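Local coordinates for protein probable chitinase A (Chromobacterium violaceum, PDB 4TX8) that probably hydrolyses internal glycosidic bonds of chitin as a family 18 glycoside hydrolase, with a carbohydrate-binding module that carries a bound N-acetylglucosamine sugar, at residues 140-145 with 183-188; 113-118 with 151-156; 223-228 with 272-277. One frame throughout, in Å; residues are numbered along the deposited sequence.

Overall arrangement
Following the chain from its N terminus, residues 113-118 at the end of strand 108-114 open contact 2, which 151-156 closes before helix 160-171. Within that span begins contact 1: 140-145, at the end of strand 135-143, meets 183-188 in the loop after strand 176-182, so contacts 1 and 2 cross. They touch through Phe140, whose ring approaches Phe116. Contact 3 follows in series, joining the loop after strand 214-218 to 272-277 at the approach to helix 276-281. The loops of contacts 1 and 3 meet at Val188 and Ser223, whereas contacts 2 and 3 remain about 15 Å apart at their nearest atoms. All three join strand ends and the loops that follow them on the family 18 barrel.

Contact 1 of 3, residues 140-145 with 183-188; sequences FADDAG and GQNGSV
Gly183 lies over one face of the Phe140 ring, where the chain leaves strand 176-182 of the family 18 TIM barrel and passes strand 135-143. The glycine CA makes a CH-pi contact, 3.8 Å from the Phe140 ring centroid and 21° off the ring normal, while its N stands 3.6 Å above the ring plane over the centre. Phe140 follows a cis peptide bond, consistent with the non-proline cis peptides known in family 18 barrels, and its side chain also approaches that of Asp218, a calcium ligand.

Asn185 carries the polar part of the contact with three groups. Its backbone N donates to a water, 2.9 Å away, that in turn donates to Ala141 O, bridging the two segments. Its side-chain ND2 gives Asp142 OD1 a nearly straight bond (2.8 Å): the oxygen lies in the amide plane of Asn185, yet the donor stands well above the carboxylate plane of Asp142, the two planes being 67° apart. Its O accepts from Asp143 N at 2.9 Å, within the carbonyl plane, so backbone and side chain together hold Asn185 to two successive residues of the strand.

Further on, Ser187 turns its carbonyl toward the side chain of Asp143, whose CG is anti to the backbone N (chi1 168°). Asp143 OD2 comes within 2.9 Å of Ser187 O; both are acceptors and no hydrogen bond is assigned. At Val188 the approach is looser, with CA 4.4 Å from Asp143 OD1.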
loop_
_atom_site.group_PDB
_atom_site.type_symbol
_atom_site.label_atom_id
_atom_site.label_comp_id
_atom_site.label_asym_id
_atom_site.label_seq_id
_atom_site.Cartn_x
_atom_site.Cartn_y
_atom_site.Cartn_z
ATOM N N PHE A 140 -8.381 -1.639 -8.035
ATOM C CA PHE A 140 -8.972 -2.400 -6.937
ATOM C C PHE A 140 -9.961 -3.431 -7.463
ATOM O O PHE A 140 -10.273 -3.457 -8.652
ATOM C CB PHE A 140 -9.722 -1.481 -5.969
ATOM C CG PHE A 140 -8.863 -0.461 -5.287
ATOM C CD1 PHE A 140 -8.257 -0.748 -4.073
ATOM C CD2 PHE A 140 -8.689 0.797 -5.841
ATOM C CE1 PHE A 140 -7.473 0.199 -3.430
ATOM C CE2 PHE A 140 -7.906 1.750 -5.202
ATOM C CZ PHE A 140 -7.298 1.449 -3.997
ATOM N N ALA A 141 -10.478 -4.256 -6.559
ATOM C CA ALA A 141 -11.665 -5.051 -6.847
ATOM C C ALA A 141 -12.897 -4.167 -6.674
ATOM O O ALA A 141 -12.823 -3.114 -6.036
ATOM C CB ALA A 141 -11.740 -6.269 -5.935
ATOM N N ASP A 142 -14.024 -4.588 -7.241
ATOM C CA ASP A 142 -15.263 -3.825 -7.117
ATOM C C ASP A 142 -16.288 -4.524 -6.242
ATOM O O ASP A 142 -16.544 -5.719 -6.399
ATOM C CB ASP A 142 -15.892 -3.561 -8.490
ATOM C CG ASP A 142 -15.006 -2.737 -9.396
ATOM O OD1 ASP A 142 -14.783 -1.547 -9.090
ATOM O OD2 ASP A 142 -14.546 -3.277 -10.424
ATOM N N ASP A 143 -16.876 -3.769 -5.321
ATOM C CA ASP A 143 -18.079 -4.211 -4.635
ATOM C C ASP A 143 -19.188 -4.419 -5.659
ATOM O O ASP A 143 -19.365 -3.598 -6.558
ATOM C CB ASP A 143 -18.513 -3.189 -3.586
ATOM C CG ASP A 143 -19.902 -3.460 -3.050
ATOM O OD1 ASP A 143 -20.184 -4.619 -2.678
ATOM O OD2 ASP A 143 -20.718 -2.517 -3.011
ATOM N N ALA A 144 -19.929 -5.514 -5.526
ATOM C CA ALA A 144 -20.998 -5.830 -6.469
ATOM C C ALA A 144 -22.326 -6.096 -5.761
ATOM O O ALA A 144 -23.377 -6.102 -6.395
ATOM C CB ALA A 144 -20.606 -7.028 -7.329
ATOM N N GLY A 145 -22.269 -6.321 -4.451
ATOM C CA GLY A 145 -23.458 -6.495 -3.631
ATOM C C GLY A 145 -24.307 -7.720 -3.932
ATOM O O GLY A 145 -24.353 -8.197 -5.065
ATOM N N GLY A 183 -11.065 1.516 -2.898
ATOM C CA GLY A 183 -11.266 2.428 -4.008
ATOM C C GLY A 183 -12.709 2.846 -4.207
ATOM O O GLY A 183 -13.548 2.697 -3.323
ATOM N N GLN A 184 -12.996 3.361 -5.394
ATOM C CA GLN A 184 -14.293 3.948 -5.695
ATOM C C GLN A 184 -15.454 3.010 -5.357
ATOM O O GLN A 184 -16.481 3.443 -4.840
ATOM C CB GLN A 184 -14.337 4.345 -7.164
ATOM C CG GLN A 184 -15.541 5.147 -7.563
ATOM C CD GLN A 184 -15.468 5.541 -9.013
ATOM O OE1 GLN A 184 -14.604 6.324 -9.408
ATOM N NE2 GLN A 184 -16.353 4.977 -9.827
ATOM N N ASN A 185 -15.274 1.723 -5.632
ATOM C CA ASN A 185 -16.254 0.720 -5.236
ATOM C C ASN A 185 -15.734 -0.119 -4.073
ATOM O O ASN A 185 -15.767 -1.348 -4.120
ATOM C CB ASN A 185 -16.612 -0.176 -6.422
ATOM C CG ASN A 185 -17.302 0.587 -7.540
ATOM O OD1 ASN A 185 -18.132 1.460 -7.290
ATOM N ND2 ASN A 185 -16.956 0.264 -8.779
ATOM N N GLY A 186 -15.255 0.555 -3.032
ATOM C CA GLY A 186 -14.698 -0.123 -1.876
ATOM C C GLY A 186 -15.634 -0.158 -0.684
ATOM O O GLY A 186 -15.189 -0.239 0.461
ATOM N N SER A 187 -16.935 -0.092 -0.950
ATOM C CA SER A 187 -17.937 -0.156 0.109
ATOM C C SER A 187 -18.533 -1.553 0.198
ATOM O O SER A 187 -19.507 -1.865 -0.484
ATOM C CB SER A 187 -19.046 0.874 -0.126
ATOM O OG SER A 187 -18.527 2.195 -0.161
ATOM N N VAL A 188 -17.939 -2.392 1.040
ATOM C CA VAL A 188 -18.396 -3.767 1.205
ATOM C C VAL A 188 -19.468 -3.882 2.286
ATOM O O VAL A 188 -19.336 -3.304 3.364
ATOM C CB VAL A 188 -17.222 -4.700 1.558
ATOM C CG1 VAL A 188 -17.684 -6.146 1.608
ATOM C CG2 VAL A 188 -16.098 -4.530 0.551
HETATM O O HOH W 1 -13.094 -0.119 -6.174
HETATM O O HOH W 2 -13.413 -3.239 -3.466
#

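Contact 2 of 3, residues 113-118 with 151-156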
loop_
_atom_site.group_PDB
_atom_site.type_symbol
_atom_site.label_atom_id
_atom_site.label_comp_id
_atom_site.label_asym_id
_atom_site.label_seq_id
_atom_site.Cartn_x
_atom_site.Cartn_y
_atom_site.Cartn_z
ATOM N N TRP A 113 -0.774 -0.976 -7.607
ATOM C CA TRP A 113 -0.800 -0.861 -9.059
ATOM C C TRP A 113 -2.203 -0.433 -9.502
ATOM O O TRP A 113 -3.183 -1.119 -9.211
ATOM C CB TRP A 113 -0.388 -2.203 -9.682
ATOM C CG TRP A 113 -0.466 -2.311 -11.179
ATOM C CD1 TRP A 113 0.502 -1.972 -12.079
ATOM C CD2 TRP A 113 -1.555 -2.843 -11.944
ATOM N NE1 TRP A 113 0.076 -2.243 -13.359
ATOM C CE2 TRP A 113 -1.185 -2.777 -13.303
ATOM C CE3 TRP A 113 -2.812 -3.359 -11.612
ATOM C CZ2 TRP A 113 -2.026 -3.208 -14.329
ATOM C CZ3 TRP A 113 -3.649 -3.787 -12.635
ATOM C CH2 TRP A 113 -3.250 -3.708 -13.977
ATOM N N HIS A 114 -2.301 0.711 -10.179
ATOM C CA HIS A 114 -3.601 1.252 -10.596
ATOM C C HIS A 114 -4.276 0.392 -11.659
ATOM O O HIS A 114 -3.796 0.315 -12.790
ATOM C CB HIS A 114 -3.466 2.675 -11.155
ATOM C CG HIS A 114 -2.922 3.678 -10.187
ATOM N ND1 HIS A 114 -2.817 5.017 -10.496
ATOM C CD2 HIS A 114 -2.447 3.545 -8.925
ATOM C CE1 HIS A 114 -2.304 5.667 -9.466
ATOM N NE2 HIS A 114 -2.070 4.797 -8.500
ATOM N N ASN A 115 -5.399 -0.226 -11.310
ATOM C CA ASN A 115 -6.230 -0.897 -12.305
ATOM C C ASN A 115 -7.223 0.109 -12.889
ATOM O O ASN A 115 -8.415 -0.171 -13.024
ATOM C CB ASN A 115 -6.960 -2.094 -11.689
ATOM C CG ASN A 115 -7.750 -2.892 -12.713
ATOM O OD1 ASN A 115 -7.278 -3.145 -13.820
ATOM N ND2 ASN A 115 -8.971 -3.266 -12.352
ATOM N N PHE A 116 -6.712 1.292 -13.220
ATOM C CA PHE A 116 -7.541 2.396 -13.689
ATOM C C PHE A 116 -6.671 3.544 -14.190
ATOM O O PHE A 116 -5.451 3.528 -14.018
ATOM C CB PHE A 116 -8.474 2.891 -12.574
ATOM C CG PHE A 116 -7.760 3.293 -11.306
ATOM C CD1 PHE A 116 -7.499 2.358 -10.311
ATOM C CD2 PHE A 116 -7.364 4.607 -11.102
ATOM C CE1 PHE A 116 -6.849 2.724 -9.139
ATOM C CE2 PHE A 116 -6.712 4.979 -9.934
ATOM C CZ PHE A 116 -6.455 4.038 -8.951
ATOM N N ALA A 117 -7.308 4.533 -14.811
ATOM C CA ALA A 117 -6.621 5.754 -15.219
ATOM C C ALA A 117 -6.930 6.874 -14.236
ATOM O O ALA A 117 -8.039 6.958 -13.712
ATOM C CB ALA A 117 -7.029 6.158 -16.641
ATOM N N ASN A 118 -5.947 7.733 -13.985
ATOM C CA ASN A 118 -6.131 8.860 -13.078
ATOM C C ASN A 118 -5.074 9.925 -13.428
ATOM O O ASN A 118 -4.387 9.766 -14.437
ATOM C CB ASN A 118 -6.097 8.370 -11.617
ATOM C CG ASN A 118 -4.702 8.297 -11.029
ATOM O OD1 ASN A 118 -3.706 8.169 -11.740
ATOM N ND2 ASN A 118 -4.632 8.354 -9.706
ATOM N N PHE A 151 -14.119 -8.428 -10.267
ATOM C CA PHE A 151 -12.893 -7.819 -10.766
ATOM C C PHE A 151 -12.928 -7.709 -12.281
ATOM O O PHE A 151 -13.242 -8.677 -12.972
ATOM C CB PHE A 151 -11.662 -8.619 -10.338
ATOM C CG PHE A 151 -10.381 -8.106 -10.929
ATOM C CD1 PHE A 151 -9.799 -6.940 -10.449
ATOM C CD2 PHE A 151 -9.764 -8.779 -11.971
ATOM C CE1 PHE A 151 -8.622 -6.455 -10.993
ATOM C CE2 PHE A 151 -8.588 -8.302 -12.522
ATOM C CZ PHE A 151 -8.015 -7.135 -12.031
ATOM N N THR A 152 -12.601 -6.527 -12.789
ATOM C CA THR A 152 -12.524 -6.311 -14.226
ATOM C C THR A 152 -11.244 -5.558 -14.575
ATOM O O THR A 152 -10.987 -4.474 -14.052
ATOM C CB THR A 152 -13.736 -5.532 -14.750
ATOM O OG1 THR A 152 -14.939 -6.123 -14.241
ATOM C CG2 THR A 152 -13.763 -5.555 -16.271
ATOM N N LEU A 153 -10.445 -6.143 -15.459
ATOM C CA LEU A 153 -9.156 -5.573 -15.823
ATOM C C LEU A 153 -9.296 -4.338 -16.705
ATOM O O LEU A 153 -10.096 -4.320 -17.638
ATOM C CB LEU A 153 -8.309 -6.621 -16.541
ATOM C CG LEU A 153 -6.914 -6.182 -16.978
ATOM C CD1 LEU A 153 -6.010 -5.994 -15.770
ATOM C CD2 LEU A 153 -6.328 -7.190 -17.945
ATOM N N ASP A 154 -8.513 -3.306 -16.401
ATOM C CA ASP A 154 -8.399 -2.155 -17.289
ATOM C C ASP A 154 -7.697 -2.615 -18.563
ATOM O O ASP A 154 -6.585 -3.137 -18.503
ATOM C CB ASP A 154 -7.630 -1.013 -16.608
ATOM C CG ASP A 154 -7.650 0.282 -17.415
ATOM O OD1 ASP A 154 -7.346 0.252 -18.624
ATOM O OD2 ASP A 154 -7.969 1.338 -16.833
ATOM N N PRO A 155 -8.347 -2.426 -19.722
ATOM C CA PRO A 155 -7.826 -2.921 -21.003
ATOM C C PRO A 155 -6.444 -2.370 -21.360
ATOM O O PRO A 155 -5.722 -3.003 -22.128
ATOM C CB PRO A 155 -8.878 -2.453 -22.020
ATOM C CG PRO A 155 -9.604 -1.337 -21.338
ATOM C CD PRO A 155 -9.623 -1.710 -19.889
ATOM N N ALA A 156 -6.079 -1.219 -20.807
ATOM C CA ALA A 156 -4.756 -0.651 -21.050
ATOM C C ALA A 156 -3.645 -1.545 -20.490
ATOM O O ALA A 156 -2.483 -1.419 -20.877
ATOM C CB ALA A 156 -4.663 0.743 -20.455
#
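The side-chain amide of Asn115 spans the backbone of residues 152-154 with two hydrogen bonds. OD1 accepts from Asp154 N at 2.9 Å, and ND2 donates to Thr152 O, also at 2.9 Å; both are nearly straight, with N-H...O angles of 166° or more. The amide thus offers an acceptor and a donor to one extended backbone edge, much as a neighbouring strand would, and the pair of bonds fixes its rotation. CG stands anti to the backbone N (chi1 -175°), which carries the amide away from its own backbone N and out to residues 152-154. Asn115 itself is the centre of an inverse gamma turn just past the end of strand 108-114. The match is not flat: each donor is tilted from the plane of the carbonyl it meets, although Thr152 O lies close to the amide plane of Asn115.

Aromatic and apolar groups border this amide. Phe151 brings CE1 to 3.5 Å from Asn115 ND2, its ring plane 26° from the amide plane. Leu153 CD1 touches the edge of the Trp113 indole, 4.0 Å from CH2 and near the ring plane, the two side chains crossing at about a right angle. The indole NE1 is turned to another partner, Phe124 O.

Asp154 slides past Asn115 in the opposite direction, and its carboxylate splits two roles. OD2 packs 3.3 Å from Phe116 CA. OD1 turns back to its own chain and accepts from Ala156 N at 2.9 Å through its anti lone pair, forming an Asx turn where the 3-10 segment 155-156 begins.

The contact lies at the C-terminal rim of the family 18 TIM barrel: the loop leaving strand 108-114 is fastened to the chain that leaves the short hairpin strand 149-150 for helix 160-171.

Contact 3 of 3, residues 223-228 with 272-277; sequences SGIVVG and WGAYLP
Ala274 presents its single methyl group to the backbone of Ile225, Val226 and Val227, the closest meeting of these two loops. CB lies 3.5 Å from Ile225 O and 3.7 Å from both Val226 CA and Val227 N, so it rests against the peptide chain itself rather than on one side chain. The backbones can come close here because a methyl is all that stands between them: the CA atoms of Val227 and Ala274 are 4.8 Å apart. No hydrogen bond joins the two segments, and van der Waals packing accounts for the contact.

Branched side chains complete the apolar part. Ile225 CG2 reaches Ala274 CB at 4.1 Å, while Val227 CG2 sits near the same methyl and also approaches Trp272 O at 3.9 Å. The two valine methyls differ in role: CG1 is anti to the backbone N (chi1 173°), which leaves CG2 beside that N and facing 272-274.

One aromatic contact remains. Ile225 CD1 extends to Tyr275 CE2 at 3.7 Å, the two side chains crossing obliquely.

Backbone geometry sets the partners in place. Gly273, with positive phi (74°), starts a type I beta turn to Leu276, closed by a bond of 3.1 Å from Leu276 N to Gly273 O; Ala274 and Tyr275 are its two central residues.

Around this, Ile225 packs on Leu219 and its side chain nears that of the calcium ligand Glu220, while backbone bonds link Val227 to Gly270 and Tyr275 to Tyr260. At the C-terminal rim of the family 18 TIM barrel, where the calcium ion is bound, the contact thereby joins the loop between strand 214-218 and helix 230-246 to the long connection from strand 251-254 into helix 276-281.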
loop_
_atom_site.group_PDB
_atom_site.type_symbol
_atom_site.label_atom_id
_atom_site.label_comp_id
_atom_site.label_asym_id
_atom_site.label_seq_id
_atom_site.Cartn_x
_atom_site.Cartn_y
_atom_site.Cartn_z
ATOM N N SER A 223 -16.930 1.186 4.141
ATOM C CA SER A 223 -17.592 -0.028 4.615
ATOM C C SER A 223 -18.175 0.100 6.021
ATOM O O SER A 223 -18.617 -0.890 6.601
ATOM C CB SER A 223 -16.621 -1.206 4.568
ATOM O OG SER A 223 -16.175 -1.441 3.245
ATOM N N GLY A 224 -18.181 1.313 6.563
ATOM C CA GLY A 224 -18.794 1.566 7.855
ATOM C C GLY A 224 -18.149 0.773 8.975
ATOM O O GLY A 224 -18.832 0.184 9.815
ATOM N N ILE A 225 -16.823 0.748 8.986
ATOM C CA ILE A 225 -16.111 0.044 10.037
ATOM C C ILE A 225 -16.033 0.943 11.264
ATOM O O ILE A 225 -15.158 1.807 11.374
ATOM C CB ILE A 225 -14.713 -0.403 9.573
ATOM C CG1 ILE A 225 -14.858 -1.415 8.432
ATOM C CG2 ILE A 225 -13.933 -1.020 10.729
ATOM C CD1 ILE A 225 -13.558 -2.036 7.983
ATOM N N VAL A 226 -16.996 0.751 12.161
ATOM C CA VAL A 226 -17.052 1.469 13.422
ATOM C C VAL A 226 -17.188 0.466 14.559
ATOM O O VAL A 226 -17.565 -0.686 14.335
ATOM C CB VAL A 226 -18.227 2.470 13.474
ATOM C CG1 VAL A 226 -18.078 3.534 12.394
ATOM C CG2 VAL A 226 -19.554 1.742 13.338
ATOM N N VAL A 227 -16.875 0.905 15.773
ATOM C CA VAL A 227 -16.971 0.047 16.949
ATOM C C VAL A 227 -18.389 -0.485 17.136
ATOM O O VAL A 227 -19.347 0.288 17.207
ATOM C CB VAL A 227 -16.536 0.794 18.226
ATOM C CG1 VAL A 227 -16.812 -0.052 19.462
ATOM C CG2 VAL A 227 -15.063 1.169 18.147
ATOM N N GLY A 228 -18.518 -1.807 17.195
ATOM C CA GLY A 228 -19.801 -2.437 17.444
ATOM C C GLY A 228 -20.569 -2.832 16.197
ATOM O O GLY A 228 -21.616 -3.473 16.287
ATOM N N TRP A 272 -12.619 5.222 15.406
ATOM C CA TRP A 272 -11.372 5.225 16.159
ATOM C C TRP A 272 -11.180 3.935 16.951
ATOM O O TRP A 272 -12.008 3.562 17.785
ATOM C CB TRP A 272 -11.306 6.466 17.057
ATOM C CG TRP A 272 -10.881 7.665 16.257
ATOM C CD1 TRP A 272 -11.534 8.202 15.185
ATOM C CD2 TRP A 272 -9.687 8.444 16.429
ATOM N NE1 TRP A 272 -10.832 9.272 14.690
ATOM C CE2 TRP A 272 -9.695 9.444 15.435
ATOM C CE3 TRP A 272 -8.619 8.399 17.333
ATOM C CZ2 TRP A 272 -8.677 10.390 15.317
ATOM C CZ3 TRP A 272 -7.608 9.342 17.215
ATOM C CH2 TRP A 272 -7.646 10.324 16.216
ATOM N N GLY A 273 -10.082 3.247 16.650
ATOM C CA GLY A 273 -9.794 1.944 17.221
ATOM C C GLY A 273 -10.637 0.817 16.646
ATOM O O GLY A 273 -10.511 -0.330 17.067
ATOM N N ALA A 274 -11.484 1.137 15.669
ATOM C CA ALA A 274 -12.492 0.191 15.187
ATOM C C ALA A 274 -11.897 -1.019 14.468
ATOM O O ALA A 274 -12.555 -2.048 14.337
ATOM C CB ALA A 274 -13.482 0.902 14.273
ATOM N N TYR A 275 -10.656 -0.898 14.007
ATOM C CA TYR A 275 -10.014 -1.980 13.265
ATOM C C TYR A 275 -9.319 -2.995 14.168
ATOM O O TYR A 275 -8.948 -4.078 13.716
ATOM C CB TYR A 275 -8.994 -1.410 12.278
ATOM C CG TYR A 275 -9.054 -2.027 10.903
ATOM C CD1 TYR A 275 -8.339 -3.180 10.603
ATOM C CD2 TYR A 275 -9.825 -1.453 9.902
ATOM C CE1 TYR A 275 -8.393 -3.741 9.339
ATOM C CE2 TYR A 275 -9.884 -2.004 8.641
ATOM C CZ TYR A 275 -9.167 -3.148 8.363
ATOM O OH TYR A 275 -9.229 -3.697 7.103
ATOM N N LEU A 276 -9.135 -2.646 15.439
ATOM C CA LEU A 276 -8.326 -3.470 16.337
ATOM C C LEU A 276 -8.859 -4.903 16.540
ATOM O O LEU A 276 -8.070 -5.848 16.542
ATOM C CB LEU A 276 -8.163 -2.769 17.692
ATOM C CG LEU A 276 -7.400 -1.437 17.662
ATOM C CD1 LEU A 276 -7.475 -0.731 19.006
ATOM C CD2 LEU A 276 -5.947 -1.636 17.247
ATOM N N PRO A 277 -10.184 -5.084 16.707
ATOM C CA PRO A 277 -10.605 -6.489 16.810
ATOM C C PRO A 277 -10.499 -7.254 15.487
ATOM O O PRO A 277 -10.421 -8.481 15.504
ATOM C CB PRO A 277 -12.065 -6.390 17.273
ATOM C CG PRO A 277 -12.493 -5.011 16.941
ATOM C CD PRO A 277 -11.278 -4.155 17.043
#